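Local atomic coordinates of Low molecular weight phosphotyrosine phosphatase family protein (Streptococcus pyogenes, PDB entry 5GOT), a protein that probably hydrolyses phosphotyrosine in proteins, as a bacterial low molecular weight protein tyrosine phosphatase. Residues F20-I25 with K131-W136; T74-F79 with S103-F108. One frame throughout, in Å; residues are numbered along the deposited sequence.

Contact 1. Residues F20-I25 with K131-W136; sequences FVMKSI and KGCQDW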
loop_
_atom_site.group_PDB
_atom_site.type_symbol
_atom_site.label_atom_id
_atom_site.label_comp_id
_atom_site.label_asym_id
_atom_site.label_seq_id
_atom_site.Cartn_x
_atom_site.Cartn_y
_atom_site.Cartn_z
ATOM N N PHE A 20 -0.203 -4.051 -5.453
ATOM C CA PHE A 20 0.103 -4.897 -6.597
ATOM C C PHE A 20 1.471 -4.593 -7.191
ATOM O O PHE A 20 2.108 -5.502 -7.732
ATOM C CB PHE A 20 -1.041 -4.801 -7.613
ATOM C CG PHE A 20 -2.331 -5.349 -7.068
ATOM C CD1 PHE A 20 -2.458 -6.710 -6.814
ATOM C CD2 PHE A 20 -3.380 -4.509 -6.725
ATOM C CE1 PHE A 20 -3.633 -7.231 -6.257
ATOM C CE2 PHE A 20 -4.567 -5.018 -6.190
ATOM C CZ PHE A 20 -4.691 -6.384 -5.952
ATOM N N VAL A 21 1.967 -3.359 -7.082
ATOM C CA VAL A 21 3.354 -3.114 -7.463
ATOM C C VAL A 21 4.294 -3.873 -6.524
ATOM O O VAL A 21 5.231 -4.546 -6.967
ATOM C CB VAL A 21 3.662 -1.605 -7.489
ATOM C CG1 VAL A 21 5.151 -1.369 -7.731
ATOM C CG2 VAL A 21 2.847 -0.904 -8.580
ATOM N N MET A 22 4.039 -3.806 -5.212
ATOM C CA MET A 22 4.877 -4.558 -4.280
ATOM C C MET A 22 4.790 -6.056 -4.560
ATOM O O MET A 22 5.805 -6.764 -4.533
ATOM C CB MET A 22 4.468 -4.268 -2.834
ATOM C CG MET A 22 5.487 -4.747 -1.808
ATOM S SD MET A 22 6.905 -3.669 -1.800
ATOM C CE MET A 22 8.061 -4.605 -0.780
ATOM N N LYS A 23 3.588 -6.551 -4.857
ATOM C CA LYS A 23 3.430 -7.965 -5.160
ATOM C C LYS A 23 4.185 -8.366 -6.416
ATOM O O LYS A 23 4.527 -9.544 -6.571
ATOM C CB LYS A 23 1.950 -8.310 -5.303
ATOM C CG LYS A 23 1.209 -8.380 -3.982
ATOM C CD LYS A 23 -0.230 -8.803 -4.206
ATOM C CE LYS A 23 -0.883 -9.284 -2.924
ATOM N NZ LYS A 23 -2.356 -9.192 -2.994
ATOM N N SER A 24 4.478 -7.415 -7.301
ATOM C CA SER A 24 5.200 -7.745 -8.517
ATOM C C SER A 24 6.702 -7.855 -8.302
ATOM O O SER A 24 7.402 -8.314 -9.210
ATOM C CB SER A 24 4.909 -6.705 -9.610
ATOM O OG SER A 24 5.696 -5.528 -9.454
ATOM N N ILE A 25 7.221 -7.448 -7.141
ATOM C CA ILE A 25 8.658 -7.461 -6.905
ATOM C C ILE A 25 9.066 -8.379 -5.761
ATOM O O ILE A 25 10.258 -8.521 -5.502
ATOM C CB ILE A 25 9.215 -6.039 -6.675
ATOM C CG1 ILE A 25 8.616 -5.394 -5.426
ATOM C CG2 ILE A 25 8.987 -5.160 -7.907
ATOM C CD1 ILE A 25 9.390 -4.165 -4.960
ATOM N N LYS A 131 9.212 3.293 -6.937
ATOM C CA LYS A 131 10.463 3.545 -6.225
ATOM C C LYS A 131 10.318 3.282 -4.728
ATOM O O LYS A 131 11.224 2.716 -4.103
ATOM C CB LYS A 131 10.930 4.982 -6.477
ATOM C CG LYS A 131 11.286 5.271 -7.939
ATOM C CD LYS A 131 12.018 6.612 -8.131
ATOM C CE LYS A 131 11.105 7.825 -7.929
ATOM N NZ LYS A 131 11.818 9.126 -8.140
ATOM N N GLY A 132 9.197 3.700 -4.134
ATOM C CA GLY A 132 8.984 3.468 -2.715
ATOM C C GLY A 132 8.840 1.995 -2.374
ATOM O O GLY A 132 9.249 1.553 -1.293
ATOM N N CYS A 133 8.248 1.215 -3.275
ATOM C CA CYS A 133 8.195 -0.225 -3.063
ATOM C C CYS A 133 9.594 -0.823 -3.067
ATOM O O CYS A 133 9.893 -1.714 -2.262
ATOM C CB CYS A 133 7.309 -0.890 -4.119
ATOM S SG CYS A 133 5.534 -0.645 -3.808
ATOM N N GLN A 134 10.471 -0.330 -3.948
ATOM C CA GLN A 134 11.854 -0.800 -3.954
ATOM C C GLN A 134 12.540 -0.487 -2.631
ATOM O O GLN A 134 13.287 -1.316 -2.099
ATOM C CB GLN A 134 12.625 -0.169 -5.116
ATOM C CG GLN A 134 12.393 -0.850 -6.460
ATOM C CD GLN A 134 12.904 -2.282 -6.475
ATOM O OE1 GLN A 134 13.830 -2.631 -5.735
ATOM N NE2 GLN A 134 12.291 -3.126 -7.307
ATOM N N ASP A 135 12.293 0.705 -2.083
ATOM C CA ASP A 135 12.896 1.074 -0.812
ATOM C C ASP A 135 12.376 0.207 0.324
ATOM O O ASP A 135 13.157 -0.221 1.180
ATOM C CB ASP A 135 12.655 2.548 -0.522
ATOM C CG ASP A 135 13.441 3.451 -1.457
ATOM O OD1 ASP A 135 14.239 2.927 -2.277
ATOM O OD2 ASP A 135 13.274 4.681 -1.355
ATOM N N TRP A 136 11.065 -0.065 0.352
ATOM C CA TRP A 136 10.525 -0.939 1.391
ATOM C C TRP A 136 11.113 -2.340 1.300
ATOM O O TRP A 136 11.380 -2.974 2.327
ATOM C CB TRP A 136 8.994 -0.982 1.327
ATOM C CG TRP A 136 8.424 0.242 1.964
ATOM C CD1 TRP A 136 7.760 1.271 1.343
ATOM C CD2 TRP A 136 8.543 0.612 3.339
ATOM N NE1 TRP A 136 7.445 2.249 2.260
ATOM C CE2 TRP A 136 7.914 1.863 3.493
ATOM C CE3 TRP A 136 9.124 0.005 4.461
ATOM C CZ2 TRP A 136 7.842 2.513 4.722
ATOM C CZ3 TRP A 136 9.044 0.649 5.681
ATOM C CH2 TRP A 136 8.412 1.888 5.804
#
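The flat carboxamide of Gln134 receives Ile25 on one face. CD1 of Ile25 stands almost squarely above the amide plane, 3.9 Å from Gln134 NE2, and CG2 of Ile25 reaches the same nitrogen more obliquely from the same side. With CG1 of Ile25 between the backbone N and the carbonyl carbon (chi1 63°), the further extension at chi2 (165°) carries CD1 toward the amide. The indole of Trp136, the other flat group, takes no direct part: Met22 CE comes within 4.3 Å of Trp136 CB, and the ring itself runs away from Met22 to meet Tyr106 and Phe108, with NE1 hydrogen-bonded to the carbonyl of Phe108.

The middle of the contact is Cys133. Met22 CA and Cys133 CA are 5.6 Å apart, a close approach for two helical backbones and one that a small side chain permits. Met22 bends at chi2 (74°), which turns Met22 SD against Cys133 CB at 3.6 Å. The sulfur and CE also brush the carbonyl oxygen of Cys133, and Ile25 CD1 approaches Cys133 O to 3.7 Å. The thiol points back into the other helix: Cys133 SG lies 3.9 Å from Met22 CB, with Val21 CG1 only slightly farther off. Sulfur and methyl groups thus make a mainly apolar, buried interface without hydrogen bonds across it.

Helix 14-23, which in this family follows the phosphate-binding loop of the CX5R signature, is in this way packed against the long helix 122-140. Val21 also touches Tyr126 and Ile25 touches Arg130, both one or two turns earlier on that helix, whereas Met22 reaches on to Leu137 and to Met31 and Ile33 of the edge strand 31-37.

Contact 2. Residues T74-F79 with S103-F108; sequences TDFNTF and SKIYLF
Lys104 sends its ammonium group to the C-terminal end of helix 73-78 and the residue just after it, where two main-chain oxygens receive it. Lys104 NZ donates to Phe76 O at 2.7 Å, meeting that carbonyl at a C=O...N angle of 151°. The bond from Lys104 NZ to Phe79 O, 2.9 Å long, is straighter at 163°, nearly in line with the carbonyl bond. A water is the third acceptor, 2.9 Å from Lys104 NZ, and donates in turn to Asn77 O at 3.2 Å. Lys104 NZ and Asn77 O, 3.4 Å apart, are thus bridged by water, the direct angle being too poor for a bond. Three acceptors match the three protons of a lysine ammonium, and the partial negative charge at this helix end would be expected to favour the positive group. A bend at chi3 of Lys104 (78°) places its CE beside the two carbonyls. Phe79, the first residue to leave helical geometry, turns its oxygen to the same nitrogen.

The fold here is the parallel sheet of the phosphatase: helix 73-78 leads into strand 81-84, and a beta-alpha-beta crossover through helix 87-96 brings the chain back to edge strand 105-107, which bonds to 81-84 from Lys104 onward. Apart from these polar bonds, Ile105 CD1 meets the edge of the Phe76 ring near its plane, 4.1 Å from Phe76 CE1, and Leu93 of the crossover helix touches both residues.

Thr78 and Asn77 settle their polar groups within the helix. Thr78 OG1 donates to Thr74 O at 2.7 Å from above the carbonyl plane, sharing that acceptor with Thr78 N, and Asn77 ND2 bonds to Ile73 O, whereas Asp75 OD2 reaches Arg36 of strand 31-37 as well as Thr72 N.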
loop_
_atom_site.group_PDB
_atom_site.type_symbol
_atom_site.label_atom_id
_atom_site.label_comp_id
_atom_site.label_asym_id
_atom_site.label_seq_id
_atom_site.Cartn_x
_atom_site.Cartn_y
_atom_site.Cartn_z
ATOM N N THR A 74 -8.943 -6.403 13.720
ATOM C CA THR A 74 -8.200 -7.613 13.391
ATOM C C THR A 74 -6.935 -7.279 12.616
ATOM O O THR A 74 -5.866 -7.858 12.862
ATOM C CB THR A 74 -9.063 -8.572 12.571
ATOM O OG1 THR A 74 -10.426 -8.508 13.018
ATOM C CG2 THR A 74 -8.531 -9.981 12.729
ATOM N N ASP A 75 -7.049 -6.348 11.666
ATOM C CA ASP A 75 -5.909 -5.987 10.826
ATOM C C ASP A 75 -4.788 -5.374 11.647
ATOM O O ASP A 75 -3.610 -5.705 11.453
ATOM C CB ASP A 75 -6.351 -5.016 9.736
ATOM C CG ASP A 75 -7.376 -5.610 8.808
ATOM O OD1 ASP A 75 -7.271 -6.821 8.514
ATOM O OD2 ASP A 75 -8.269 -4.851 8.362
ATOM N N PHE A 76 -5.127 -4.438 12.543
ATOM C CA PHE A 76 -4.092 -3.824 13.375
ATOM C C PHE A 76 -3.338 -4.864 14.195
ATOM O O PHE A 76 -2.155 -4.670 14.493
ATOM C CB PHE A 76 -4.692 -2.775 14.312
ATOM C CG PHE A 76 -4.996 -1.465 13.656
ATOM C CD1 PHE A 76 -3.983 -0.534 13.429
ATOM C CD2 PHE A 76 -6.294 -1.139 13.303
ATOM C CE1 PHE A 76 -4.270 0.696 12.843
ATOM C CE2 PHE A 76 -6.588 0.084 12.715
ATOM C CZ PHE A 76 -5.570 1.006 12.484
ATOM N N ASN A 77 -4.003 -5.971 14.566
ATOM C CA ASN A 77 -3.345 -7.032 15.325
ATOM C C ASN A 77 -2.526 -7.950 14.432
ATOM O O ASN A 77 -1.456 -8.424 14.837
ATOM C CB ASN A 77 -4.381 -7.863 16.087
ATOM C CG ASN A 77 -4.782 -7.228 17.400
ATOM O OD1 ASN A 77 -4.143 -7.456 18.426
ATOM N ND2 ASN A 77 -5.841 -6.418 17.373
ATOM N N THR A 78 -3.019 -8.214 13.221
ATOM C CA THR A 78 -2.412 -9.212 12.346
ATOM C C THR A 78 -1.220 -8.664 11.564
ATOM O O THR A 78 -0.208 -9.357 11.413
ATOM C CB THR A 78 -3.465 -9.748 11.378
ATOM O OG1 THR A 78 -4.645 -10.093 12.111
ATOM C CG2 THR A 78 -2.934 -10.980 10.644
ATOM N N PHE A 79 -1.317 -7.455 11.018
ATOM C CA PHE A 79 -0.256 -6.977 10.136
ATOM C C PHE A 79 0.971 -6.555 10.935
ATOM O O PHE A 79 0.864 -6.035 12.047
ATOM C CB PHE A 79 -0.759 -5.825 9.259
ATOM C CG PHE A 79 -1.665 -6.279 8.144
ATOM C CD1 PHE A 79 -1.142 -6.893 7.010
ATOM C CD2 PHE A 79 -3.032 -6.116 8.239
ATOM C CE1 PHE A 79 -1.981 -7.328 5.982
ATOM C CE2 PHE A 79 -3.881 -6.565 7.224
ATOM C CZ PHE A 79 -3.345 -7.165 6.095
ATOM N N SER A 103 3.945 1.719 16.689
ATOM C CA SER A 103 5.212 1.229 16.168
ATOM C C SER A 103 5.058 0.324 14.951
ATOM O O SER A 103 6.070 0.001 14.315
ATOM C CB SER A 103 6.006 0.492 17.257
ATOM O OG SER A 103 5.496 -0.807 17.455
ATOM N N LYS A 104 3.849 -0.092 14.581
ATOM C CA LYS A 104 3.705 -0.747 13.283
ATOM C C LYS A 104 3.241 0.197 12.174
ATOM O O LYS A 104 3.064 -0.252 11.037
ATOM C CB LYS A 104 2.766 -1.961 13.369
ATOM C CG LYS A 104 1.833 -2.000 14.542
ATOM C CD LYS A 104 0.838 -3.167 14.444
ATOM C CE LYS A 104 1.449 -4.515 14.834
ATOM N NZ LYS A 104 0.389 -5.586 14.870
ATOM N N ILE A 105 3.077 1.489 12.448
ATOM C CA ILE A 105 2.524 2.422 11.465
ATOM C C ILE A 105 3.640 3.288 10.890
ATOM O O ILE A 105 4.394 3.934 11.634
ATOM C CB ILE A 105 1.402 3.263 12.091
ATOM C CG1 ILE A 105 0.268 2.315 12.548
ATOM C CG2 ILE A 105 0.874 4.290 11.106
ATOM C CD1 ILE A 105 -0.881 2.997 13.281
ATOM N N TYR A 106 3.737 3.304 9.553
ATOM C CA TYR A 106 4.815 3.941 8.810
ATOM C C TYR A 106 4.252 4.833 7.710
ATOM O O TYR A 106 3.162 4.597 7.189
ATOM C CB TYR A 106 5.739 2.915 8.122
ATOM C CG TYR A 106 6.462 1.929 9.033
ATOM C CD1 TYR A 106 5.794 0.831 9.566
ATOM C CD2 TYR A 106 7.824 2.067 9.305
ATOM C CE1 TYR A 106 6.446 -0.086 10.377
ATOM C CE2 TYR A 106 8.493 1.143 10.123
ATOM C CZ TYR A 106 7.792 0.069 10.642
ATOM O OH TYR A 106 8.411 -0.870 11.448
ATOM N N LEU A 107 5.030 5.839 7.336
ATOM C CA LEU A 107 4.753 6.633 6.148
ATOM C C LEU A 107 5.415 5.981 4.938
ATOM O O LEU A 107 6.602 5.646 4.981
ATOM C CB LEU A 107 5.264 8.063 6.331
ATOM C CG LEU A 107 5.004 9.012 5.157
ATOM C CD1 LEU A 107 3.513 9.207 4.958
ATOM C CD2 LEU A 107 5.684 10.351 5.426
ATOM N N PHE A 108 4.648 5.831 3.850
ATOM C CA PHE A 108 5.155 5.146 2.661
ATOM C C PHE A 108 6.465 5.740 2.150
ATOM O O PHE A 108 7.376 4.994 1.772
ATOM C CB PHE A 108 4.101 5.168 1.546
ATOM C CG PHE A 108 4.533 4.453 0.303
ATOM C CD1 PHE A 108 4.383 3.077 0.194
ATOM C CD2 PHE A 108 5.062 5.160 -0.775
ATOM C CE1 PHE A 108 4.777 2.407 -0.956
ATOM C CE2 PHE A 108 5.452 4.504 -1.925
ATOM C CZ PHE A 108 5.317 3.119 -2.015
HETATM O O HOH W 1 0.729 -7.571 16.989
#

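Overall arrangement
From the N terminus the chain makes strand 2-8 and helix 14-23, from whose last residues onward segment 20-25 begins contact 1. It continues through strand 31-37 and helix 49-57 to 74-79, and after strand 81-84 and helix 87-96 returns at 103-108, closing the short loop of contact 2. Only then does helix 122-140 supply 131-136 and close the longer loop of contact 1, which contains contact 2. Their centres are about 17 Å apart, yet they touch: Trp136 CH2 lies 3.6 Å from Tyr106 CD2, and Phe108 CZ packs on Gly132. Contact 1 joins two helices; contact 2 ties the end of helix 73-78 to the start of 105-107, the edge strand across the sheet from 31-37.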